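Local coordinates for protein glia-derived nexin (Homo sapiens, PDB 4DY0) that inhibits serine proteases such as thrombin, trypsin and urokinase as a heparin-binding serpin, and promotes neurite extension by inhibiting thrombin, at residues A202-F207 with R269-L274; I17-Q22 with E287-L292; K83-I88 with E230-L235; N93-K98 with F115-R120. One frame throughout, in Å; residues are numbered along the deposited sequence.

Contact 1: residues A202-F207 with R269-L274; sequences AQLSVF and RVQVIL
L204 lies across two side chains of the opposing strand, R269 and Q271. With CG anti to the backbone N (chi1 -154°), its branch point packs on the aliphatic start of Q271, 3.8 Å from L204 CG to Q271 CG, the two chains crossing at about a right angle. L204 CD2 continues onto the methylenes of R269, 3.4 Å from R269 CG. A leucine and the long aliphatic parts of arginine and glutamine suit this rather exposed face, where their methylenes offer carbon surface to the leucine. Q271 bends at chi2 (-74°), which brings CD back over the neighbouring strand, and its OE1 comes 3.7 Å from L204 CB. Farther along the same face, A202 CB meets I273 CG1 at 3.9 Å, a small residue next to a branched one. The other face is more buried. There the F207 ring crosses V272 at about a right angle, with CD2 3.5 Å from V272 CG2, and I223 of strand 219-226 touches both. Q203 CD sits at the edge of that ring, in its plane, while Q203 OE1 bonds S176 OG. Four backbone bonds, two each for the pairs Q203–V272 and S205–V270, fix the antiparallel register at 2.8 to 3.1 Å between N and O. R269 also touches R346 of the predicted reactive bond, and strand 351-353 pairs with the far side of 269-274, as in the C sheet of serpins.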
loop_
_atom_site.group_PDB
_atom_site.type_symbol
_atom_site.label_atom_id
_atom_site.label_comp_id
_atom_site.label_asym_id
_atom_site.label_seq_id
_atom_site.Cartn_x
_atom_site.Cartn_y
_atom_site.Cartn_z
ATOM N N ALA A 202 -0.753 25.025 0.194
ATOM C CA ALA A 202 -1.211 25.730 -1.001
ATOM C C ALA A 202 -0.042 26.268 -1.805
ATOM O O ALA A 202 0.902 26.820 -1.249
ATOM C CB ALA A 202 -2.146 26.864 -0.626
ATOM N N GLN A 203 -0.112 26.102 -3.119
ATOM C CA GLN A 203 0.851 26.722 -4.009
ATOM C C GLN A 203 0.266 26.854 -5.408
ATOM O O GLN A 203 -0.554 26.040 -5.834
ATOM C CB GLN A 203 2.146 25.913 -4.057
ATOM C CG GLN A 203 2.105 24.745 -5.022
ATOM C CD GLN A 203 3.441 24.048 -5.137
ATOM O OE1 GLN A 203 4.221 24.327 -6.048
ATOM N NE2 GLN A 203 3.720 23.144 -4.203
ATOM N N LEU A 204 0.687 27.897 -6.111
ATOM C CA LEU A 204 0.305 28.101 -7.494
ATOM C C LEU A 204 1.500 27.695 -8.338
ATOM O O LEU A 204 2.580 28.272 -8.212
ATOM C CB LEU A 204 -0.028 29.572 -7.736
ATOM C CG LEU A 204 -0.987 29.920 -8.875
ATOM C CD1 LEU A 204 -0.929 31.416 -9.176
ATOM C CD2 LEU A 204 -0.681 29.109 -10.123
ATOM N N SER A 205 1.315 26.695 -9.189
ATOM C CA SER A 205 2.426 26.140 -9.945
ATOM C C SER A 205 1.908 25.265 -11.084
ATOM O O SER A 205 0.701 25.070 -11.219
ATOM C CB SER A 205 3.336 25.337 -9.012
ATOM O OG SER A 205 4.444 24.796 -9.702
ATOM N N VAL A 206 2.819 24.745 -11.901
ATOM C CA VAL A 206 2.440 23.889 -13.019
ATOM C C VAL A 206 2.430 22.424 -12.594
ATOM O O VAL A 206 3.421 21.906 -12.085
ATOM C CB VAL A 206 3.384 24.074 -14.238
ATOM C CG1 VAL A 206 2.923 23.215 -15.410
ATOM C CG2 VAL A 206 3.451 25.541 -14.651
ATOM N N PHE A 207 1.296 21.764 -12.796
ATOM C CA PHE A 207 1.159 20.348 -12.483
ATOM C C PHE A 207 0.372 19.663 -13.586
ATOM O O PHE A 207 -0.517 20.265 -14.194
ATOM C CB PHE A 207 0.418 20.150 -11.157
ATOM C CG PHE A 207 1.205 20.560 -9.946
ATOM C CD1 PHE A 207 2.237 19.768 -9.474
ATOM C CD2 PHE A 207 0.899 21.730 -9.271
ATOM C CE1 PHE A 207 2.962 20.140 -8.356
ATOM C CE2 PHE A 207 1.615 22.108 -8.152
ATOM C CZ PHE A 207 2.649 21.311 -7.691
ATOM N N ARG A 269 -1.039 25.382 -15.257
ATOM C CA ARG A 269 -0.892 26.244 -14.095
ATOM C C ARG A 269 -2.118 26.094 -13.207
ATOM O O ARG A 269 -3.242 26.338 -13.653
ATOM C CB ARG A 269 -0.740 27.689 -14.567
ATOM C CG ARG A 269 -0.415 28.699 -13.486
ATOM C CD ARG A 269 0.150 29.970 -14.112
ATOM N NE ARG A 269 -0.255 31.173 -13.388
ATOM C CZ ARG A 269 -1.342 31.887 -13.674
ATOM N NH1 ARG A 269 -2.141 31.523 -14.671
ATOM N NH2 ARG A 269 -1.632 32.968 -12.961
ATOM N N VAL A 270 -1.904 25.688 -11.955
ATOM C CA VAL A 270 -3.009 25.383 -11.047
ATOM C C VAL A 270 -2.757 25.838 -9.614
ATOM O O VAL A 270 -1.644 25.716 -9.106
ATOM C CB VAL A 270 -3.279 23.869 -10.984
ATOM C CG1 VAL A 270 -4.692 23.610 -10.489
ATOM C CG2 VAL A 270 -3.059 23.226 -12.339
ATOM N N GLN A 271 -3.800 26.356 -8.968
ATOM C CA GLN A 271 -3.768 26.591 -7.528
ATOM C C GLN A 271 -4.110 25.297 -6.797
ATOM O O GLN A 271 -5.266 24.871 -6.784
ATOM C CB GLN A 271 -4.752 27.691 -7.129
ATOM C CG GLN A 271 -4.109 29.046 -6.859
ATOM C CD GLN A 271 -3.351 29.085 -5.542
ATOM O OE1 GLN A 271 -2.696 30.075 -5.223
ATOM N NE2 GLN A 271 -3.441 28.007 -4.770
ATOM N N VAL A 272 -3.102 24.670 -6.202
ATOM C CA VAL A 272 -3.297 23.416 -5.484
ATOM C C VAL A 272 -3.507 23.669 -4.001
ATOM O O VAL A 272 -2.768 24.429 -3.382
ATOM C CB VAL A 272 -2.097 22.465 -5.653
ATOM C CG1 VAL A 272 -2.351 21.158 -4.916
ATOM C CG2 VAL A 272 -1.828 22.206 -7.131
ATOM N N ILE A 273 -4.527 23.037 -3.438
ATOM C CA ILE A 273 -4.795 23.146 -2.012
ATOM C C ILE A 273 -5.052 21.750 -1.451
ATOM O O ILE A 273 -5.979 21.055 -1.873
ATOM C CB ILE A 273 -5.945 24.122 -1.737
ATOM C CG1 ILE A 273 -5.518 25.535 -2.149
ATOM C CG2 ILE A 273 -6.355 24.095 -0.266
ATOM C CD1 ILE A 273 -6.351 26.631 -1.547
ATOM N N LEU A 274 -4.203 21.350 -0.511
ATOM C CA LEU A 274 -4.044 19.950 -0.133
ATOM C C LEU A 274 -3.869 19.852 1.380
ATOM O O LEU A 274 -3.080 20.596 1.958
ATOM C CB LEU A 274 -2.784 19.411 -0.815
ATOM C CG LEU A 274 -2.571 17.923 -1.074
ATOM C CD1 LEU A 274 -1.086 17.656 -1.196
ATOM C CD2 LEU A 274 -3.163 17.076 0.027
#

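Contact 2: residues I17-Q22 with E287-L292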
loop_
_atom_site.group_PDB
_atom_site.type_symbol
_atom_site.label_atom_id
_atom_site.label_comp_id
_atom_site.label_asym_id
_atom_site.label_seq_id
_atom_site.Cartn_x
_atom_site.Cartn_y
_atom_site.Cartn_z
ATOM N N ILE A 17 -4.512 -3.771 -5.704
ATOM C CA ILE A 17 -5.583 -2.791 -5.842
ATOM C C ILE A 17 -6.954 -3.445 -5.627
ATOM O O ILE A 17 -7.842 -2.867 -4.989
ATOM C CB ILE A 17 -5.518 -2.079 -7.207
ATOM C CG1 ILE A 17 -4.260 -1.210 -7.289
ATOM C CG2 ILE A 17 -6.760 -1.224 -7.437
ATOM C CD1 ILE A 17 -4.041 -0.569 -8.649
ATOM N N GLN A 18 -7.119 -4.655 -6.148
ATOM C CA GLN A 18 -8.365 -5.398 -5.979
ATOM C C GLN A 18 -8.681 -5.590 -4.504
ATOM O O GLN A 18 -9.840 -5.508 -4.092
ATOM C CB GLN A 18 -8.288 -6.755 -6.679
ATOM C CG GLN A 18 -8.489 -6.675 -8.182
ATOM C CD GLN A 18 -8.289 -8.011 -8.866
ATOM O OE1 GLN A 18 -7.632 -8.094 -9.903
ATOM N NE2 GLN A 18 -8.852 -9.067 -8.287
ATOM N N VAL A 19 -7.646 -5.846 -3.713
ATOM C CA VAL A 19 -7.814 -5.959 -2.274
ATOM C C VAL A 19 -8.298 -4.629 -1.709
ATOM O O VAL A 19 -9.275 -4.584 -0.960
ATOM C CB VAL A 19 -6.510 -6.401 -1.579
ATOM C CG1 VAL A 19 -6.637 -6.267 -0.071
ATOM C CG2 VAL A 19 -6.161 -7.834 -1.979
ATOM N N PHE A 20 -7.629 -3.542 -2.084
ATOM C CA PHE A 20 -8.063 -2.215 -1.653
ATOM C C PHE A 20 -9.544 -1.996 -1.962
ATOM O O PHE A 20 -10.298 -1.495 -1.118
ATOM C CB PHE A 20 -7.222 -1.124 -2.321
ATOM C CG PHE A 20 -7.706 0.275 -2.040
ATOM C CD1 PHE A 20 -7.284 0.957 -0.905
ATOM C CD2 PHE A 20 -8.582 0.911 -2.910
ATOM C CE1 PHE A 20 -7.723 2.241 -0.646
ATOM C CE2 PHE A 20 -9.031 2.199 -2.653
ATOM C CZ PHE A 20 -8.600 2.864 -1.524
ATOM N N ASN A 21 -9.953 -2.373 -3.171
ATOM C CA ASN A 21 -11.331 -2.168 -3.615
ATOM C C ASN A 21 -12.330 -2.934 -2.760
ATOM O O ASN A 21 -13.477 -2.520 -2.592
ATOM C CB ASN A 21 -11.488 -2.559 -5.084
ATOM C CG ASN A 21 -10.757 -1.617 -6.012
ATOM O OD1 ASN A 21 -10.467 -0.476 -5.650
ATOM N ND2 ASN A 21 -10.460 -2.083 -7.220
ATOM N N GLN A 22 -11.888 -4.058 -2.219
ATOM C CA GLN A 22 -12.734 -4.834 -1.334
ATOM C C GLN A 22 -12.913 -4.119 -0.014
ATOM O O GLN A 22 -14.037 -3.893 0.439
ATOM C CB GLN A 22 -12.107 -6.190 -1.067
ATOM C CG GLN A 22 -12.322 -7.195 -2.156
ATOM C CD GLN A 22 -12.018 -8.580 -1.661
ATOM O OE1 GLN A 22 -11.242 -9.310 -2.265
ATOM N NE2 GLN A 22 -12.610 -8.944 -0.528
ATOM N N GLU A 287 -9.171 -11.789 5.139
ATOM C CA GLU A 287 -10.507 -11.912 4.544
ATOM C C GLU A 287 -10.569 -11.537 3.058
ATOM O O GLU A 287 -11.104 -12.294 2.246
ATOM C CB GLU A 287 -11.544 -11.131 5.353
ATOM C CG GLU A 287 -11.763 -11.693 6.749
ATOM C CD GLU A 287 -12.230 -13.138 6.724
ATOM O OE1 GLU A 287 -13.215 -13.436 6.014
ATOM O OE2 GLU A 287 -11.613 -13.976 7.417
ATOM N N PRO A 288 -10.031 -10.363 2.698
ATOM C CA PRO A 288 -10.011 -9.969 1.295
ATOM C C PRO A 288 -9.311 -11.012 0.427
ATOM O O PRO A 288 -9.758 -11.295 -0.688
ATOM C CB PRO A 288 -9.212 -8.664 1.310
ATOM C CG PRO A 288 -9.435 -8.112 2.675
ATOM C CD PRO A 288 -9.508 -9.307 3.582
ATOM N N LEU A 289 -8.224 -11.589 0.928
ATOM C CA LEU A 289 -7.520 -12.617 0.161
ATOM C C LEU A 289 -8.401 -13.847 -0.082
ATOM O O LEU A 289 -8.381 -14.427 -1.165
ATOM C CB LEU A 289 -6.192 -12.993 0.828
ATOM C CG LEU A 289 -5.113 -11.903 0.744
ATOM C CD1 LEU A 289 -3.872 -12.300 1.512
ATOM C CD2 LEU A 289 -4.763 -11.575 -0.705
ATOM N N LYS A 290 -9.179 -14.241 0.921
ATOM C CA LYS A 290 -10.124 -15.341 0.752
ATOM C C LYS A 290 -11.093 -15.073 -0.403
ATOM O O LYS A 290 -11.345 -15.949 -1.227
ATOM C CB LYS A 290 -10.932 -15.566 2.027
ATOM C CG LYS A 290 -10.139 -16.070 3.214
ATOM C CD LYS A 290 -11.086 -16.385 4.373
ATOM C CE LYS A 290 -10.326 -16.769 5.629
ATOM N NZ LYS A 290 -11.256 -17.177 6.712
ATOM N N VAL A 291 -11.644 -13.864 -0.451
ATOM C CA VAL A 291 -12.588 -13.495 -1.502
ATOM C C VAL A 291 -11.954 -13.676 -2.879
ATOM O O VAL A 291 -12.648 -13.988 -3.852
ATOM C CB VAL A 291 -13.076 -12.039 -1.342
ATOM C CG1 VAL A 291 -13.853 -11.586 -2.579
ATOM C CG2 VAL A 291 -13.915 -11.895 -0.079
ATOM N N LEU A 292 -10.640 -13.481 -2.951
ATOM C CA LEU A 292 -9.896 -13.680 -4.195
ATOM C C LEU A 292 -9.658 -15.158 -4.498
ATOM O O LEU A 292 -9.210 -15.510 -5.590
ATOM C CB LEU A 292 -8.555 -12.942 -4.159
ATOM C CG LEU A 292 -8.599 -11.414 -4.207
ATOM C CD1 LEU A 292 -7.186 -10.851 -4.318
ATOM C CD2 LEU A 292 -9.475 -10.922 -5.359
#
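V19 and P288 meet where two helices of the serpin fold cross: the long N-terminal helix 5-26 and the short helix 286-291 that follows strand 266-284. The local axes pass 9.5 Å apart at 111°, nearly perpendicular, so the patch is small and a few side chains carry it. V19 is central. Its CG1, anti to the backbone N (chi1 170°), packs 3.8 Å from P288 CB, and the other branch, CG2, lies 4.0 Å from L292 CD1 and somewhat farther from the L289 side chain. A beta-branched valine fits because its two methyls serve different partners without a long chain to fold away; a proline near the start of the second helix offers a rigid carbon surface and costs little there. Polar glutamines border this apolar centre. Q22 reaches tip to tip toward V291, its CD 3.6 Å from V291 CB, and Q18 stretches out until NE2 is 3.5 Å from L292 CD2, so the amide ends themselves rest against the leucine and the valine. Helix 36-47 touches both partners, V19 through I39 and L289 through L43, while F20 of the long helix packs on strands 32-34 and 369-376.

Contact 3: residues K83-I88 with E230-L235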
loop_
_atom_site.group_PDB
_atom_site.type_symbol
_atom_site.label_atom_id
_atom_site.label_comp_id
_atom_site.label_asym_id
_atom_site.label_seq_id
_atom_site.Cartn_x
_atom_site.Cartn_y
_atom_site.Cartn_z
ATOM N N LYS A 83 18.360 3.859 -3.088
ATOM C CA LYS A 83 18.730 5.222 -2.708
ATOM C C LYS A 83 18.756 6.116 -3.942
ATOM O O LYS A 83 18.662 7.338 -3.843
ATOM C CB LYS A 83 20.102 5.236 -2.023
ATOM N N LYS A 84 18.886 5.481 -5.102
ATOM C CA LYS A 84 18.925 6.169 -6.388
ATOM C C LYS A 84 17.658 6.993 -6.614
ATOM O O LYS A 84 17.661 7.949 -7.390
ATOM C CB LYS A 84 19.094 5.139 -7.509
ATOM C CG LYS A 84 19.698 5.677 -8.798
ATOM C CD LYS A 84 20.066 4.539 -9.742
ATOM N N ASN A 85 16.578 6.614 -5.935
ATOM C CA ASN A 85 15.305 7.325 -6.032
ATOM C C ASN A 85 15.349 8.704 -5.387
ATOM O O ASN A 85 14.509 9.559 -5.675
ATOM C CB ASN A 85 14.184 6.501 -5.394
ATOM C CG ASN A 85 13.770 5.331 -6.249
ATOM O OD1 ASN A 85 13.195 5.508 -7.320
ATOM N ND2 ASN A 85 14.053 4.122 -5.779
ATOM N N LYS A 86 16.335 8.908 -4.517
ATOM C CA LYS A 86 16.474 10.147 -3.756
ATOM C C LYS A 86 15.347 10.287 -2.730
ATOM O O LYS A 86 15.596 10.590 -1.564
ATOM C CB LYS A 86 16.559 11.365 -4.684
ATOM C CG LYS A 86 17.780 11.347 -5.606
ATOM C CD LYS A 86 18.085 12.723 -6.190
ATOM N N ASP A 87 14.113 10.054 -3.168
ATOM C CA ASP A 87 12.979 9.976 -2.252
ATOM C C ASP A 87 12.896 8.540 -1.755
ATOM O O ASP A 87 12.717 7.619 -2.550
ATOM C CB ASP A 87 11.686 10.375 -2.962
ATOM C CG ASP A 87 11.741 11.787 -3.523
ATOM O OD1 ASP A 87 11.907 11.931 -4.752
ATOM O OD2 ASP A 87 11.630 12.754 -2.737
ATOM N N ILE A 88 13.033 8.346 -0.446
ATOM C CA ILE A 88 13.237 7.002 0.094
ATOM C C ILE A 88 11.990 6.350 0.682
ATOM O O ILE A 88 11.397 6.857 1.632
ATOM C CB ILE A 88 14.367 6.974 1.149
ATOM C CG1 ILE A 88 15.636 7.634 0.599
ATOM C CG2 ILE A 88 14.655 5.547 1.584
ATOM C CD1 ILE A 88 16.166 6.994 -0.671
ATOM N N GLU A 230 12.145 12.542 -9.023
ATOM C CA GLU A 230 11.518 12.370 -10.334
ATOM C C GLU A 230 11.303 10.910 -10.761
ATOM O O GLU A 230 11.164 10.619 -11.949
ATOM C CB GLU A 230 12.276 13.156 -11.406
ATOM C CG GLU A 230 12.033 14.655 -11.322
ATOM C CD GLU A 230 12.708 15.425 -12.438
ATOM O OE1 GLU A 230 13.784 14.990 -12.902
ATOM O OE2 GLU A 230 12.164 16.472 -12.848
ATOM N N SER A 231 11.266 9.999 -9.794
ATOM C CA SER A 231 10.925 8.610 -10.081
ATOM C C SER A 231 9.610 8.236 -9.396
ATOM O O SER A 231 8.927 7.297 -9.806
ATOM C CB SER A 231 12.048 7.671 -9.644
ATOM O OG SER A 231 12.385 7.873 -8.283
ATOM N N ILE A 232 9.259 8.989 -8.360
ATOM C CA ILE A 232 8.046 8.731 -7.595
ATOM C C ILE A 232 7.119 9.941 -7.621
ATOM O O ILE A 232 7.572 11.083 -7.576
ATOM C CB ILE A 232 8.371 8.371 -6.130
ATOM C CG1 ILE A 232 9.305 7.158 -6.078
ATOM C CG2 ILE A 232 7.085 8.115 -5.348
ATOM C CD1 ILE A 232 9.754 6.786 -4.683
ATOM N N SER A 233 5.819 9.693 -7.696
ATOM C CA SER A 233 4.857 10.787 -7.695
ATOM C C SER A 233 3.571 10.399 -6.982
ATOM O O SER A 233 3.215 9.225 -6.902
ATOM C CB SER A 233 4.559 11.252 -9.124
ATOM O OG SER A 233 4.098 10.176 -9.915
ATOM N N MET A 234 2.889 11.397 -6.443
ATOM C CA MET A 234 1.590 11.178 -5.848
ATOM C C MET A 234 0.510 11.488 -6.879
ATOM O O MET A 234 0.621 12.453 -7.638
ATOM C CB MET A 234 1.403 12.065 -4.620
ATOM C CG MET A 234 0.011 11.953 -4.010
ATOM S SD MET A 234 -0.214 12.951 -2.528
ATOM C CE MET A 234 0.723 12.002 -1.333
ATOM N N LEU A 235 -0.525 10.657 -6.907
ATOM C CA LEU A 235 -1.689 10.914 -7.736
ATOM C C LEU A 235 -2.888 11.099 -6.822
ATOM O O LEU A 235 -3.047 10.367 -5.844
ATOM C CB LEU A 235 -1.931 9.756 -8.703
ATOM C CG LEU A 235 -1.090 9.730 -9.985
ATOM C CD1 LEU A 235 0.351 10.107 -9.716
ATOM C CD2 LEU A 235 -1.166 8.359 -10.632
HETATM O O HOH W 1 11.532 10.205 -6.702
#
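N85 and S231 share the direct hydrogen bond of this contact. S231 OG donates to N85 OD1 over 2.7 Å, arriving in the plane of the amide on a lone pair, with a C=O...O angle of 126°. The serine hydroxyl gets there by sitting between its own backbone N and carbonyl carbon (chi1 54°). The same OD1 is also bonded to H364 NE2, and ND2 bonds the carbonyls of A79 and S82 at the end of helix 70-81. Asparagine suits the site because one short, flat group both accepts and donates, so its amide is held from either end. An alanine here would probably leave S231 OG and H364 NE2 without their acceptor and the carbonyls of A79 and S82 without this donor.

Water-mediated bonds come next. One water donates to D87 OD1 at 2.6 Å and to N85 O at 3.2 Å, and accepts from S231 N at 3.1 Å. In serpin terms, the link runs from the turn after the helix that lies by the bound heparin, with the N85 side chain about 10 Å from the bound sulfated iduronic acid, to the start of strand 232-239 in the B sheet. The D87 carboxylate has further donors of its own: G229 N at OD1, and L173 N at OD2.

Van der Waals contact falls to I232, whose CD1 lies against the D87 carbonyl, 3.7 Å from D87 O and 4.4 Å from D87 CB. F170, V89 and I362 also touch this side chain, so a branched hydrocarbon fits.

Contact 4: residues N93-K98 with F115-R120; sequences NAVFVK and FQCEVR
F96 lies side by side with R120, the two side chains pointing the same way and the ring plane turned 58° from the guanidinium; F96 CE2 is 4.0 Å from R120 CD. They sit on neighbouring parallel strands of a beta-alpha-beta crossover, strand 90-97, helix 105-115 and strand 117-121, in the A sheet of the serpin. Both suit the place: the ring makes an edge-to-face contact with W137 of helix 127-141, which lies over this side of the sheet, and the arginine sets its CB and CD beside the CD2 and CE2 atoms of the ring before its charged end goes on to E118. R120 bends at chi3 (65°), which sets NE 4.1 Å from F96 CE2. Its NH1 bridges to E118 OE2 at 3.2 Å, meeting the carboxylate on its syn side. E118 OE1 is close to a like charge on E141, so this bridge probably eases the repulsion. An alanine in place of R120 would probably leave E118 without its mate beside E141, and open a gap next to the F96 ring.

On the other face, V95 CG2 packs 3.6 Å from C117 SG, and V119 lies beside V95. Compact valines and a cysteine suit this face, since the V95 methyl and the sulfur lie close together and M45 of helix 36-47 also touches C117. Four backbone bonds hold the strands from N93 to V97. At the start of the pair, N93 OD1 bonds N166 ND2, and N93 ND2 makes a weak but straight bond, 3.3 Å and 170°, to F115 O.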
loop_
_atom_site.group_PDB
_atom_site.type_symbol
_atom_site.label_atom_id
_atom_site.label_comp_id
_atom_site.label_asym_id
_atom_site.label_seq_id
_atom_site.Cartn_x
_atom_site.Cartn_y
_atom_site.Cartn_z
ATOM N N ASN A 93 9.627 -6.225 5.775
ATOM C CA ASN A 93 8.918 -7.478 5.566
ATOM C C ASN A 93 9.438 -8.573 6.489
ATOM O O ASN A 93 10.645 -8.777 6.603
ATOM C CB ASN A 93 9.017 -7.912 4.102
ATOM C CG ASN A 93 8.176 -7.050 3.181
ATOM O OD1 ASN A 93 7.108 -6.574 3.563
ATOM N ND2 ASN A 93 8.651 -6.849 1.959
ATOM N N ALA A 94 8.525 -9.276 7.149
ATOM C CA ALA A 94 8.919 -10.328 8.075
ATOM C C ALA A 94 7.910 -11.465 8.145
ATOM O O ALA A 94 6.693 -11.245 8.128
ATOM C CB ALA A 94 9.157 -9.751 9.462
ATOM N N VAL A 95 8.432 -12.686 8.214
ATOM C CA VAL A 95 7.622 -13.855 8.507
ATOM C C VAL A 95 7.961 -14.312 9.917
ATOM O O VAL A 95 9.055 -14.832 10.165
ATOM C CB VAL A 95 7.898 -15.006 7.527
ATOM C CG1 VAL A 95 7.082 -16.231 7.912
ATOM C CG2 VAL A 95 7.578 -14.579 6.106
ATOM N N PHE A 96 7.031 -14.098 10.842
ATOM C CA PHE A 96 7.238 -14.485 12.232
ATOM C C PHE A 96 6.711 -15.884 12.477
ATOM O O PHE A 96 5.522 -16.149 12.304
ATOM C CB PHE A 96 6.575 -13.490 13.180
ATOM C CG PHE A 96 7.239 -12.151 13.198
ATOM C CD1 PHE A 96 6.752 -11.112 12.420
ATOM C CD2 PHE A 96 8.361 -11.932 13.978
ATOM C CE1 PHE A 96 7.370 -9.874 12.428
ATOM C CE2 PHE A 96 8.980 -10.697 13.990
ATOM C CZ PHE A 96 8.480 -9.663 13.212
ATOM N N VAL A 97 7.618 -16.702 12.945
ATOM C CA VAL A 97 7.386 -18.092 13.092
ATOM C C VAL A 97 7.810 -18.580 14.476
ATOM O O VAL A 97 8.703 -18.068 15.054
ATOM C CB VAL A 97 8.087 -18.764 11.970
ATOM C CG1 VAL A 97 9.519 -18.829 12.249
ATOM C CG2 VAL A 97 7.500 -20.059 11.725
ATOM N N LYS A 98 7.136 -19.556 15.021
ATOM C CA LYS A 98 7.426 -19.966 16.382
ATOM C C LYS A 98 8.867 -20.505 16.625
ATOM O O LYS A 98 9.537 -20.136 17.555
ATOM C CB LYS A 98 6.385 -20.982 16.815
ATOM C CG LYS A 98 5.955 -20.856 18.200
ATOM C CD LYS A 98 5.247 -22.062 18.629
ATOM C CE LYS A 98 4.294 -21.785 19.735
ATOM N N PHE A 115 12.579 -10.761 -1.694
ATOM C CA PHE A 115 11.584 -9.866 -1.098
ATOM C C PHE A 115 12.110 -9.055 0.083
ATOM O O PHE A 115 11.335 -8.387 0.774
ATOM C CB PHE A 115 10.338 -10.652 -0.665
ATOM C CG PHE A 115 9.650 -11.370 -1.791
ATOM C CD1 PHE A 115 8.953 -10.663 -2.759
ATOM C CD2 PHE A 115 9.695 -12.751 -1.880
ATOM C CE1 PHE A 115 8.319 -11.317 -3.798
ATOM C CE2 PHE A 115 9.061 -13.416 -2.919
ATOM C CZ PHE A 115 8.371 -12.697 -3.879
ATOM N N GLN A 116 13.422 -9.102 0.305
ATOM C CA GLN A 116 14.020 -8.469 1.478
ATOM C C GLN A 116 13.157 -8.778 2.692
ATOM O O GLN A 116 12.843 -7.901 3.494
ATOM C CB GLN A 116 14.158 -6.955 1.288
ATOM C CG GLN A 116 14.823 -6.543 -0.014
ATOM C CD GLN A 116 13.923 -6.754 -1.222
ATOM O OE1 GLN A 116 14.398 -7.039 -2.322
ATOM N NE2 GLN A 116 12.615 -6.617 -1.019
ATOM N N CYS A 117 12.764 -10.042 2.802
ATOM C CA CYS A 117 11.899 -10.495 3.873
ATOM C C CYS A 117 12.692 -11.313 4.878
ATOM O O CYS A 117 13.426 -12.233 4.511
ATOM C CB CYS A 117 10.761 -11.343 3.307
ATOM S SG CYS A 117 9.635 -12.019 4.550
ATOM N N GLU A 118 12.544 -10.974 6.150
ATOM C CA GLU A 118 13.224 -11.701 7.202
ATOM C C GLU A 118 12.298 -12.747 7.787
ATOM O O GLU A 118 11.156 -12.457 8.133
ATOM C CB GLU A 118 13.690 -10.745 8.298
ATOM C CG GLU A 118 14.559 -9.608 7.797
ATOM C CD GLU A 118 15.578 -9.170 8.825
ATOM O OE1 GLU A 118 16.374 -8.257 8.523
ATOM O OE2 GLU A 118 15.588 -9.751 9.931
ATOM N N VAL A 119 12.781 -13.976 7.881
ATOM C CA VAL A 119 12.024 -15.006 8.562
ATOM C C VAL A 119 12.641 -15.233 9.932
ATOM O O VAL A 119 13.720 -15.808 10.060
ATOM C CB VAL A 119 11.922 -16.311 7.735
ATOM C CG1 VAL A 119 13.104 -16.444 6.797
ATOM C CG2 VAL A 119 11.783 -17.524 8.648
ATOM N N ARG A 120 11.915 -14.768 10.945
ATOM C CA ARG A 120 12.241 -14.566 12.348
ATOM C C ARG A 120 11.366 -15.345 13.279
ATOM O O ARG A 120 10.266 -15.618 12.992
ATOM C CB ARG A 120 12.062 -13.102 12.736
ATOM C CG ARG A 120 12.848 -12.140 11.945
ATOM C CD ARG A 120 12.584 -10.760 12.348
ATOM N NE ARG A 120 13.032 -10.525 13.703
ATOM C CZ ARG A 120 14.167 -9.949 14.029
ATOM N NH1 ARG A 120 14.973 -9.521 13.103
ATOM N NH2 ARG A 120 14.486 -9.806 15.278
#

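Overall arrangement
From the N terminus, helix residues 17-22 open contact 2, which waits until 287-292 to close and so encloses the other three. Next come 83-88, opening contact 3, and then 93-98, which pair with 115-120 across a short crossover: contact 4 closes at once, within the span of contact 3. Residues 202-207 open contact 1 before 230-235 close contact 3, so these two cross; 269-274 complete contact 1. Contact 1 and contact 4 lie on opposite sides of the chain's centre, about 42 Å apart between centres, joining strands in the C and A sheets. Contact 3 ties the turn beyond helix 70-81 to the B sheet, and contact 2 ties two helices.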